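Local coordinates for fatty acid metabolism regulator protein (Bacillus subtilis, PDB 1VI0) that represses transcription of genes for fatty acid transport and beta-oxidation, binding DNA as a homodimer, with DNA binding inhibited by long-chain acyl-CoA, at residues E53-I57 with E116-I121; A79-E83 with G143-E147. All coordinates share one frame; numbering follows the deposited sequence. Where two conformers were deposited one is given.

How the contacts relate
From the N terminus the chain passes through the helix-turn-helix region before helix 52-75 leads into the ligand-binding part. Contact 1 begins near the start of that helix, and contact 2 begins at the N-terminal end of the next one, helix 81-97. Contact 1 closes first, when the chain returns at 116-121 on helix 115-141; contact 2 closes at 143-147, in the loop after it. The two loops cross. Helix 115-141 spans the distance, tied near its start to the helix leaving the DNA-binding region and just beyond its end to the cap of helix 81-97. The centres lie about 35 Å apart, on opposite sides of the chain's centre, and both contacts touch the second subunit.

Contact 1: residues E53-I57 with E116-I121; sequences EDILI and ELRQKI. With DCC (dodecyl-coa), chain C.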
# COMPACT_ATOMS: atom_id res chain seq x y z
N GLU A 53 -11.99 -11.31 -13.93
CA GLU A 53 -11.39 -9.98 -13.90
C GLU A 53 -12.43 -8.89 -13.97
O GLU A 53 -12.37 -7.93 -13.16
CB GLU A 53 -10.31 -9.89 -14.97
CG GLU A 53 -9.54 -8.61 -15.04
CD GLU A 53 -8.52 -8.64 -16.19
OE1 GLU A 53 -7.53 -9.39 -16.08
OE2 GLU A 53 -8.77 -7.87 -17.13
N ASP A 54 -13.42 -8.94 -14.86
CA ASP A 54 -14.48 -7.97 -14.97
C ASP A 54 -15.31 -7.84 -13.67
O ASP A 54 -15.66 -6.72 -13.28
CB ASP A 54 -15.39 -8.30 -16.14
CG ASP A 54 -16.34 -7.21 -16.51
OD1 ASP A 54 -16.02 -6.00 -16.33
OD2 ASP A 54 -17.48 -7.50 -16.91
N ILE A 55 -15.55 -8.94 -12.99
CA ILE A 55 -16.24 -8.94 -11.70
C ILE A 55 -15.38 -8.20 -10.65
O ILE A 55 -15.93 -7.28 -10.01
CB ILE A 55 -16.58 -10.32 -11.20
CG1 ILE A 55 -17.56 -11.04 -12.17
CG2 ILE A 55 -17.21 -10.28 -9.81
CD1 ILE A 55 -17.63 -12.55 -11.83
N LEU A 56 -14.11 -8.45 -10.60
CA LEU A 56 -13.23 -7.76 -9.61
C LEU A 56 -13.24 -6.25 -9.82
O LEU A 56 -13.39 -5.40 -8.94
CB LEU A 56 -11.82 -8.27 -9.72
CG LEU A 56 -10.85 -7.67 -8.65
CD1 LEU A 56 -11.20 -8.24 -7.29
CD2 LEU A 56 -9.43 -8.10 -9.06
N ILE A 57 -12.95 -5.88 -11.07
CA ILE A 57 -12.95 -4.46 -11.45
C ILE A 57 -14.29 -3.80 -11.22
O ILE A 57 -14.36 -2.70 -10.62
CB ILE A 57 -12.53 -4.36 -12.94
CG1 ILE A 57 -11.09 -4.84 -13.09
CG2 ILE A 57 -12.74 -2.94 -13.46
CD1 ILE A 57 -10.75 -5.24 -14.53
N GLU A 116 -1.42 -4.94 -16.51
CA GLU A 116 -2.62 -4.49 -17.26
C GLU A 116 -3.79 -4.34 -16.31
O GLU A 116 -4.43 -3.29 -16.24
CB GLU A 116 -2.93 -5.37 -18.44
CG GLU A 116 -3.58 -6.70 -18.14
CD GLU A 116 -5.06 -6.72 -18.44
OE1 GLU A 116 -5.88 -7.00 -17.53
OE2 GLU A 116 -5.43 -6.44 -19.61
N LEU A 117 -4.05 -5.38 -15.51
CA LEU A 117 -5.17 -5.37 -14.58
C LEU A 117 -5.05 -4.30 -13.50
O LEU A 117 -6.02 -3.59 -13.20
CB LEU A 117 -5.30 -6.74 -13.92
CG LEU A 117 -6.40 -6.91 -12.87
CD1 LEU A 117 -7.75 -6.44 -13.41
CD2 LEU A 117 -6.48 -8.35 -12.41
N ARG A 118 -3.86 -4.14 -12.95
CA ARG A 118 -3.67 -3.16 -11.87
C ARG A 118 -3.94 -1.73 -12.31
O ARG A 118 -4.42 -0.88 -11.51
CB ARG A 118 -2.32 -3.30 -11.26
CG ARG A 118 -2.05 -2.42 -10.08
CD ARG A 118 -3.25 -2.49 -9.06
NE ARG A 118 -2.72 -1.78 -7.88
CZ ARG A 118 -1.82 -2.31 -7.06
NH1 ARG A 118 -1.32 -1.56 -6.06
NH2 ARG A 118 -1.46 -3.56 -7.19
N GLN A 119 -3.62 -1.42 -13.56
CA GLN A 119 -3.93 -0.08 -14.10
C GLN A 119 -5.43 0.17 -14.14
O GLN A 119 -5.92 1.27 -13.92
CB GLN A 119 -3.46 0.00 -15.56
CG GLN A 119 -2.02 0.42 -15.74
CD GLN A 119 -1.75 0.63 -17.24
OE1 GLN A 119 -2.11 -0.26 -18.02
NE2 GLN A 119 -1.19 1.78 -17.56
N LYS A 120 -6.17 -0.89 -14.50
CA LYS A 120 -7.62 -0.79 -14.60
C LYS A 120 -8.21 -0.48 -13.23
O LYS A 120 -8.96 0.46 -13.07
CB LYS A 120 -8.22 -2.07 -15.17
CG LYS A 120 -7.52 -2.46 -16.49
CD LYS A 120 -8.17 -3.71 -17.10
CE LYS A 120 -7.38 -4.11 -18.35
NZ LYS A 120 -7.72 -5.50 -18.78
N ILE A 121 -7.70 -1.22 -12.22
CA ILE A 121 -8.16 -1.00 -10.85
C ILE A 121 -7.82 0.39 -10.39
O ILE A 121 -8.65 1.19 -9.94
CB ILE A 121 -7.46 -2.03 -9.90
CG1 ILE A 121 -7.97 -3.44 -10.22
CG2 ILE A 121 -7.73 -1.64 -8.45
CD1 ILE A 121 -6.97 -4.55 -9.90
C2 DCC C . 5.98 14.24 -9.25
C4 DCC C . 4.29 12.92 -9.89
C5 DCC C . 3.95 12.58 -8.60
C6 DCC C . 4.78 13.13 -7.60
C8 DCC C . 2.56 11.59 -9.85
C10 DCC C . -13.07 2.32 -1.16
C11 DCC C . -14.19 1.30 -0.89
C12 DCC C . -14.58 0.47 -2.12
N9 DCC C . 3.40 12.26 -10.70
N7 DCC C . 2.87 11.72 -8.58
N3 DCC C . 5.27 13.75 -10.28
N1 DCC C . 5.76 14.00 -7.93
N6 DCC C . 4.59 12.85 -6.31
C1' DCC C . 3.30 12.44 -12.19
C2' DCC C . 2.96 11.14 -12.96
O2' DCC C . 4.22 10.61 -13.43
C3' DCC C . 2.20 11.72 -14.20
O3' DCC C . 3.19 12.41 -15.05
C4' DCC C . 1.35 12.84 -13.48
O4' DCC C . 2.13 13.26 -12.36
C5' DCC C . -0.03 12.34 -13.14
O5' DCC C . -0.03 11.07 -12.42
P1 DCC C . -0.89 10.81 -11.11
O11 DCC C . -0.68 9.45 -10.68
O12 DCC C . -0.61 11.97 -10.10
O6 DCC C . -2.36 11.08 -11.54
P2 DCC C . -2.96 10.03 -12.46
O21 DCC C . -4.45 10.31 -12.44
O22 DCC C . -2.23 10.01 -13.73
O7 DCC C . -2.80 8.56 -11.79
CPA DCC C . -3.82 8.15 -10.78
CPB DCC C . -3.49 6.72 -10.25
CP8 DCC C . -1.98 6.62 -9.95
CP7 DCC C . -3.82 5.75 -11.38
CP9 DCC C . -4.35 6.31 -9.12
OP3 DCC C . -1.54 7.66 -9.14
CP6 DCC C . -1.58 5.29 -9.35
OP2 DCC C . -1.71 4.26 -10.00
NP2 DCC C . -1.09 5.38 -8.14
CP5 DCC C . -0.68 4.13 -7.38
CP4 DCC C . -1.91 3.83 -6.44
CP3 DCC C . -1.74 2.45 -5.77
OP1 DCC C . -1.63 1.44 -6.46
NP1 DCC C . -1.67 2.47 -4.48
CP2 DCC C . -1.48 1.29 -3.61
CP1 DCC C . -2.77 1.20 -2.86
S DCC C . -4.30 1.30 -3.81
P3 DCC C . 3.31 12.39 -16.65
O31 DCC C . 3.01 11.03 -17.11
O32 DCC C . 2.36 13.36 -17.21
O33 DCC C . 4.74 12.80 -16.86
CA1 DCC C . -4.49 -0.43 -4.33
CA2 DCC C . -5.95 -0.77 -4.76
OA1 DCC C . -3.58 -1.22 -4.28
CA3 DCC C . -6.87 -1.04 -3.55
CA4 DCC C . -8.09 -0.22 -3.37
CA5 DCC C . -8.00 0.83 -2.29
CA6 DCC C . -9.28 1.04 -1.51
CA7 DCC C . -9.99 2.35 -1.77
CA8 DCC C . -10.71 3.01 -0.65
CA9 DCC C . -11.95 2.30 -0.11
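Glu53, Glu116 and Lys120 form a salt-bridge network between helix 52-75, which leads out of the TetR-type helix-turn-helix region, and helix 115-141 of the ligand-binding part. Lys120 NZ meets Glu53 OE2 at 3.1 Å on the syn side, tilted 29° out of the carboxylate plane, and also bonds both oxygens of Glu116, with OE2 at 2.6 Å. The ammonium is thus shared by two acids whose oxygens, Glu53 OE2 and Glu116 OE1, are only 3.0 Å apart. Were Lys120 replaced by an alanine, the two carboxylates would probably be left close together without the positive charge that offsets them. Next to the charges, Glu53 swings CG away from its own backbone N (chi1 -177°) and runs alongside Leu117 in the opposite direction, with Glu53 CG 3.3 Å from Leu117 CD1. The same Leu117 methyl is pressed tightly against Ile57 CD1 at 3.4 Å, while Lys120 CD covers that isoleucine methyl from another direction. Leu56 CD2 adds a looser contact with Ile121 CD1 at 4.4 Å. The helix segments run at 29° to each other, their axes 10.6 Å apart, a spacing bridged by the leucine and isoleucine side chains and the salt-bridge network. Next to Leu117, Arg118 serves the dodecyl-CoA pocket: its NH2 and NE are hydrogen-bonded to Gln112 O and Asn122 OD1, and its NH1 donates to ligand OP1 at 3.0 Å.

Contact 2: residues A79-E83 with G143-E147; sequences ATAKE and GEIKE
Glu144 reaches from the loop after helix 115-141 to the N terminus of helix 81-97, where its carboxylate binds backbone N-H groups of a first turn already closed by a capping box. Ahead of the helix, Ala79 N makes a weak bond to Glu83 OE1. Thr80 is the N-cap: its OG1 accepts from Glu83 N at 3.0 Å, and its own N donates back to Glu83 OE1 at 2.9 Å, a nearly straight bond. The Thr80 hydroxyl can fold over the turn because chi1, at 71°, sets OG1 between the backbone N and the carbonyl carbon. Ala81 follows with its N donating to the syn lone pair of Glu144 OE1 at 2.7 Å, and its small CB lies close beside the same oxygen while also meeting Ile145 CD1 at 4.2 Å. Lys82 N takes the other oxygen, Glu144 OE2, at 2.9 Å, from 24° out of the carboxylate plane. In the conformer described, the paired bonds would restrict the rotation of the carboxylate, and the positive end of the helix dipole would be expected to favour its charge. The extended chain of Lys82 ends in a salt bridge with Glu187 on helix 182-191. In the opposing loop, Gly143 ends helix 115-141 in a Schellman motif, and His194 of the second subunit packs on Glu144. From this turn the glutamate runs out fully extended, carrying Glu144 CD to within 3.5 Å of Ala81 CB.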
# COMPACT_ATOMS: atom_id res chain seq x y z
N ALA A 79 -16.61 23.18 6.56
CA ALA A 79 -15.98 24.39 6.11
C ALA A 79 -14.52 24.19 5.72
O ALA A 79 -14.14 24.35 4.56
CB ALA A 79 -16.04 25.48 7.18
N THR A 80 -13.71 23.72 6.68
CA THR A 80 -12.28 23.70 6.51
C THR A 80 -11.74 22.42 5.89
O THR A 80 -12.40 21.38 5.88
CB THR A 80 -11.57 23.96 7.88
OG1 THR A 80 -11.77 22.77 8.66
CG2 THR A 80 -12.25 25.13 8.60
N ALA A 81 -10.53 22.51 5.39
CA ALA A 81 -9.87 21.33 4.81
C ALA A 81 -9.73 20.27 5.90
O ALA A 81 -9.98 19.09 5.63
CB ALA A 81 -8.53 21.75 4.25
N LYS A 82 -9.38 20.69 7.14
CA LYS A 82 -9.24 19.71 8.23
C LYS A 82 -10.57 19.02 8.51
O LYS A 82 -10.58 17.80 8.63
CB LYS A 82 -8.66 20.38 9.47
CG LYS A 82 -8.62 19.49 10.73
CD LYS A 82 -7.96 20.24 11.92
CE LYS A 82 -7.89 19.22 13.08
NZ LYS A 82 -7.38 19.89 14.30
N GLU A 83 -11.69 19.75 8.54
CA GLU A 83 -13.02 19.15 8.72
C GLU A 83 -13.39 18.18 7.62
O GLU A 83 -13.89 17.04 7.83
CB GLU A 83 -14.07 20.30 8.79
CG GLU A 83 -14.02 21.00 10.12
CD GLU A 83 -14.75 22.35 10.14
OE1 GLU A 83 -15.01 22.95 9.10
OE2 GLU A 83 -15.03 22.80 11.28
N GLY A 143 -5.80 29.72 2.59
CA GLY A 143 -4.68 30.00 3.50
C GLY A 143 -4.65 29.01 4.65
O GLY A 143 -3.84 29.17 5.61
N GLU A 144 -5.38 27.91 4.57
CA GLU A 144 -5.34 26.90 5.67
C GLU A 144 -4.22 25.90 5.48
O GLU A 144 -3.85 25.17 6.45
CB GLU A 144 -6.65 26.10 5.72
CG GLU A 144 -6.68 25.03 6.80
CD GLU A 144 -7.92 24.17 6.76
OE1 GLU A 144 -8.75 24.43 5.86
OE2 GLU A 144 -8.06 23.24 7.57
N ILE A 145 -3.65 25.77 4.30
CA ILE A 145 -2.66 24.72 4.01
C ILE A 145 -1.27 25.31 3.93
O ILE A 145 -1.08 26.41 3.44
CB ILE A 145 -3.02 24.01 2.69
CG1 ILE A 145 -4.32 23.24 2.84
CG2 ILE A 145 -1.91 23.09 2.19
CD1 ILE A 145 -4.41 22.26 3.96
N LYS A 146 -0.29 24.58 4.45
CA LYS A 146 1.10 25.02 4.54
C LYS A 146 1.63 25.51 3.19
O LYS A 146 1.55 24.79 2.20
CB LYS A 146 1.96 23.81 4.95
CG LYS A 146 3.43 24.09 4.98
CD LYS A 146 4.03 23.94 6.37
CE LYS A 146 5.41 23.33 6.28
NZ LYS A 146 6.37 24.21 5.58
N GLU A 147 2.27 26.67 3.19
CA GLU A 147 2.87 27.16 1.95
C GLU A 147 3.94 26.22 1.48
O GLU A 147 4.70 25.60 2.25
CB GLU A 147 3.41 28.57 2.13
CG GLU A 147 3.59 29.37 0.86
CD GLU A 147 4.72 30.38 0.93
OE1 GLU A 147 4.92 30.96 2.02
OE2 GLU A 147 5.39 30.61 -0.12